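Local atomic coordinates of tungsten formylmethanofuran dehydrogenase subunit E (Syntrophus aciditrophicus, PDB entry 3D00), a protein that binds zinc through a C-terminal treble-clef finger and belongs to the FmdE family, which is implicated in microbial methanogenesis. Residues Tyr10-Tyr15 with Gly33-Asp38. Numbering follows the deposited sequence.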
ATOM      1  N   TYR A  10      15.375  14.861  -3.057  1.00 47.13           N
ATOM      2  CA  TYR A  10      15.782  14.376  -4.381  1.00 47.49           C
ATOM      3  C   TYR A  10      15.687  15.460  -5.482  1.00 47.01           C
ATOM      4  O   TYR A  10      14.868  16.372  -5.427  1.00 47.15           O
ATOM      5  CB  TYR A  10      14.947  13.158  -4.810  1.00 48.55           C
ATOM      6  CG  TYR A  10      14.955  11.949  -3.895  1.00 48.68           C
ATOM      7  CD1 TYR A  10      16.086  11.163  -3.735  1.00 48.71           C
ATOM      8  CD2 TYR A  10      13.796  11.548  -3.250  1.00 49.44           C
ATOM      9  CE1 TYR A  10      16.069  10.038  -2.924  1.00 49.01           C
ATOM     10  CE2 TYR A  10      13.769  10.442  -2.435  1.00 49.34           C
ATOM     11  CZ  TYR A  10      14.903   9.680  -2.273  1.00 49.38           C
ATOM     12  OH  TYR A  10      14.830   8.567  -1.457  1.00 49.37           O
ATOM     13  N   SER A  11      16.558  15.344  -6.479  1.00 45.24           N
ATOM     14  CA  SER A  11      16.416  16.062  -7.727  1.00 43.80           C
ATOM     15  C   SER A  11      15.306  15.380  -8.480  1.00 43.19           C
ATOM     16  O   SER A  11      14.951  14.248  -8.165  1.00 45.30           O
ATOM     17  CB  SER A  11      17.731  16.010  -8.530  1.00 43.45           C
ATOM     18  OG  SER A  11      18.076  14.673  -8.878  1.00 42.01           O
ATOM     19  N   TYR A  12      14.741  16.041  -9.475  1.00 42.95           N
ATOM     20  CA  TYR A  12      13.640  15.448 -10.229  1.00 43.65           C
ATOM     21  C   TYR A  12      14.105  14.148 -10.893  1.00 44.52           C
ATOM     22  O   TYR A  12      13.347  13.191 -10.996  1.00 44.08           O
ATOM     23  CB  TYR A  12      13.103  16.422 -11.268  1.00 43.15           C
ATOM     24  CG  TYR A  12      11.812  15.992 -11.900  1.00 42.49           C
ATOM     25  CD1 TYR A  12      10.630  16.087 -11.216  1.00 42.10           C
ATOM     26  CD2 TYR A  12      11.791  15.464 -13.189  1.00 42.85           C
ATOM     27  CE1 TYR A  12       9.455  15.673 -11.790  1.00 43.01           C
ATOM     28  CE2 TYR A  12      10.618  15.049 -13.779  1.00 42.65           C
ATOM     29  CZ  TYR A  12       9.463  15.161 -13.086  1.00 43.03           C
ATOM     30  OH  TYR A  12       8.297  14.747 -13.665  1.00 43.85           O
ATOM     31  N   GLU A  13      15.363  14.123 -11.323  1.00 45.18           N
ATOM     32  CA  GLU A  13      15.918  12.964 -12.005  1.00 45.98           C
ATOM     33  C   GLU A  13      16.185  11.836 -11.036  1.00 45.31           C
ATOM     34  O   GLU A  13      15.949  10.691 -11.375  1.00 45.42           O
ATOM     35  CB  GLU A  13      17.196  13.332 -12.760  1.00 47.53           C
ATOM     36  CG  GLU A  13      16.963  14.286 -13.952  1.00 48.48           C
ATOM     37  CD  GLU A  13      17.036  15.767 -13.608  1.00 48.90           C
ATOM     38  OE1 GLU A  13      16.973  16.160 -12.427  1.00 49.27           O
ATOM     39  OE2 GLU A  13      17.155  16.564 -14.555  1.00 50.32           O
ATOM     40  N   GLU A  14      16.650  12.156  -9.830  1.00 45.39           N
ATOM     41  CA  GLU A  14      16.776  11.151  -8.755  1.00 46.29           C
ATOM     42  C   GLU A  14      15.409  10.568  -8.390  1.00 46.11           C
ATOM     43  O   GLU A  14      15.270   9.356  -8.129  1.00 47.54           O
ATOM     44  CB  GLU A  14      17.416  11.762  -7.498  1.00 47.43           C
ATOM     45  CG  GLU A  14      18.954  11.830  -7.525  1.00 48.03           C
ATOM     46  CD  GLU A  14      19.526  12.975  -6.695  1.00 49.05           C
ATOM     47  OE1 GLU A  14      19.001  13.286  -5.605  1.00 49.07           O
ATOM     48  OE2 GLU A  14      20.520  13.579  -7.149  1.00 50.97           O
ATOM     49  N   TYR A  15      14.399  11.436  -8.359  1.00 43.70           N
ATOM     50  CA  TYR A  15      13.052  11.007  -7.985  1.00 41.66           C
ATOM     51  C   TYR A  15      12.462  10.110  -9.082  1.00 41.65           C
ATOM     52  O   TYR A  15      11.888   9.064  -8.762  1.00 40.98           O
ATOM     53  CB  TYR A  15      12.142  12.198  -7.639  1.00 39.91           C
ATOM     54  CG  TYR A  15      10.711  11.762  -7.368  1.00 39.28           C
ATOM     55  CD1 TYR A  15      10.383  10.988  -6.229  1.00 40.08           C
ATOM     56  CD2 TYR A  15       9.688  12.050  -8.273  1.00 39.16           C
ATOM     57  CE1 TYR A  15       9.065  10.572  -6.003  1.00 38.89           C
ATOM     58  CE2 TYR A  15       8.392  11.628  -8.062  1.00 38.43           C
ATOM     59  CZ  TYR A  15       8.077  10.886  -6.927  1.00 39.29           C
ATOM     60  OH  TYR A  15       6.768  10.467  -6.720  1.00 38.70           O
ATOM     61  N   GLY A  33       2.370  13.222  -8.147  1.00 34.20           N
ATOM     62  CA  GLY A  33       2.323  12.826  -6.762  1.00 34.85           C
ATOM     63  C   GLY A  33       3.491  13.306  -5.954  1.00 35.88           C
ATOM     64  O   GLY A  33       3.298  13.693  -4.817  1.00 37.68           O
ATOM     65  N   GLY A  34       4.699  13.249  -6.531  1.00 37.07           N
ATOM     66  CA  GLY A  34       5.899  13.823  -5.907  1.00 36.74           C
ATOM     67  C   GLY A  34       5.821  15.305  -5.580  1.00 36.88           C
ATOM     68  O   GLY A  34       6.329  15.779  -4.531  1.00 36.41           O
ATOM     69  N   PHE A  35       5.268  16.061  -6.519  1.00 35.56           N
ATOM     70  CA  PHE A  35       5.097  17.483  -6.316  1.00 35.59           C
ATOM     71  C   PHE A  35       4.096  17.698  -5.246  1.00 32.98           C
ATOM     72  O   PHE A  35       4.206  18.621  -4.490  1.00 33.05           O
ATOM     73  CB  PHE A  35       4.691  18.176  -7.602  1.00 35.68           C
ATOM     74  CG  PHE A  35       5.808  18.295  -8.573  1.00 35.90           C
ATOM     75  CD1 PHE A  35       6.899  19.101  -8.288  1.00 36.99           C
ATOM     76  CD2 PHE A  35       5.755  17.650  -9.798  1.00 36.72           C
ATOM     77  CE1 PHE A  35       7.924  19.226  -9.180  1.00 36.54           C
ATOM     78  CE2 PHE A  35       6.770  17.776 -10.697  1.00 36.28           C
ATOM     79  CZ  PHE A  35       7.857  18.542 -10.394  1.00 36.56           C
HETATM   80  N   MSE A  36       3.080  16.863  -5.201  1.00 32.95           N
HETATM   81  CA  MSE A  36       2.050  17.012  -4.193  1.00 33.08           C
HETATM   82  C   MSE A  36       2.524  16.733  -2.777  1.00 33.74           C
HETATM   83  O   MSE A  36       2.257  17.498  -1.854  1.00 35.82           O
HETATM   84  CB  MSE A  36       0.846  16.128  -4.524  1.00 32.87           C
HETATM   85  CG  MSE A  36       0.129  16.574  -5.764  1.00 35.16           C
HETATM   86 SE   MSE A  36      -1.065  15.167  -6.438  0.75 34.03          SE
HETATM   87  CE  MSE A  36      -2.490  15.343  -5.292  1.00 38.41           C
ATOM     88  N   VAL A  37       3.250  15.656  -2.607  1.00 34.75           N
ATOM     89  CA  VAL A  37       3.782  15.283  -1.308  1.00 36.89           C
ATOM     90  C   VAL A  37       4.830  16.291  -0.855  1.00 35.62           C
ATOM     91  O   VAL A  37       4.853  16.665   0.320  1.00 34.41           O
ATOM     92  CB  VAL A  37       4.381  13.852  -1.331  1.00 37.46           C
ATOM     93  CG1 VAL A  37       5.200  13.543  -0.040  1.00 38.21           C
ATOM     94  CG2 VAL A  37       3.285  12.849  -1.557  1.00 37.03           C
ATOM     95  N   ASP A  38       5.666  16.753  -1.787  1.00 35.53           N
ATOM     96  CA  ASP A  38       6.598  17.829  -1.497  1.00 35.46           C
ATOM     97  C   ASP A  38       5.920  19.118  -0.999  1.00 35.28           C
ATOM     98  O   ASP A  38       6.350  19.689  -0.011  1.00 35.64           O
ATOM     99  CB  ASP A  38       7.456  18.122  -2.740  1.00 36.06           C
ATOM    100  CG  ASP A  38       8.396  19.277  -2.546  1.00 36.28           C
ATOM    101  OD1 ASP A  38       9.519  19.082  -2.027  1.00 37.99           O
ATOM    102  OD2 ASP A  38       8.018  20.375  -2.953  1.00 37.11           O
TER
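Gly-34 takes the main weight of Tyr-15 where helix 28-42 meets the start of helix 12-23, whose first turn is closed by a capping box of Ser-11 and Glu-14. The phenol end of Tyr-15 rests obliquely on the bare backbone here, with CZ 3.8 Å from Gly-34 CA. A methyl group on this residue would point at Tyr-15 and run into its CE2, which explains why glycine suits the position. Tyr-15 OH also lies 3.5 Å from Gly-34 N, at too poor an angle for a hydrogen bond; its polar partner is the carbonyl oxygen of Val-30, earlier in helix 28-42. A chi1 of 175°, which sets CG opposite the backbone N, carries the phenol over to helix 28-42, and the side chain also touches Ala-63 and Leu-67 of helix 60-67. Replacing Tyr-15 by an alanine would probably leave a gap over Gly-34 and the Val-30 carbonyl oxygen without its hydroxyl partner. Phe-35 comes next, an apolar ring suited to a buried site: its CZ and CE2 both lie 3.6 Å from Tyr-12 CE1, coming in obliquely. The two ring planes are nearly parallel, at 20°, but with centroids 5.6 Å apart they scarcely overlap. Further along, Asp-38 accepts a bond from Leu-8 N, tying the segment before helix 12-23 to this helix. Apolar contact thus carries the packing between the two segments, while the buried hydroxyl of Tyr-15 adds a directional hold on the Val-30 carbonyl.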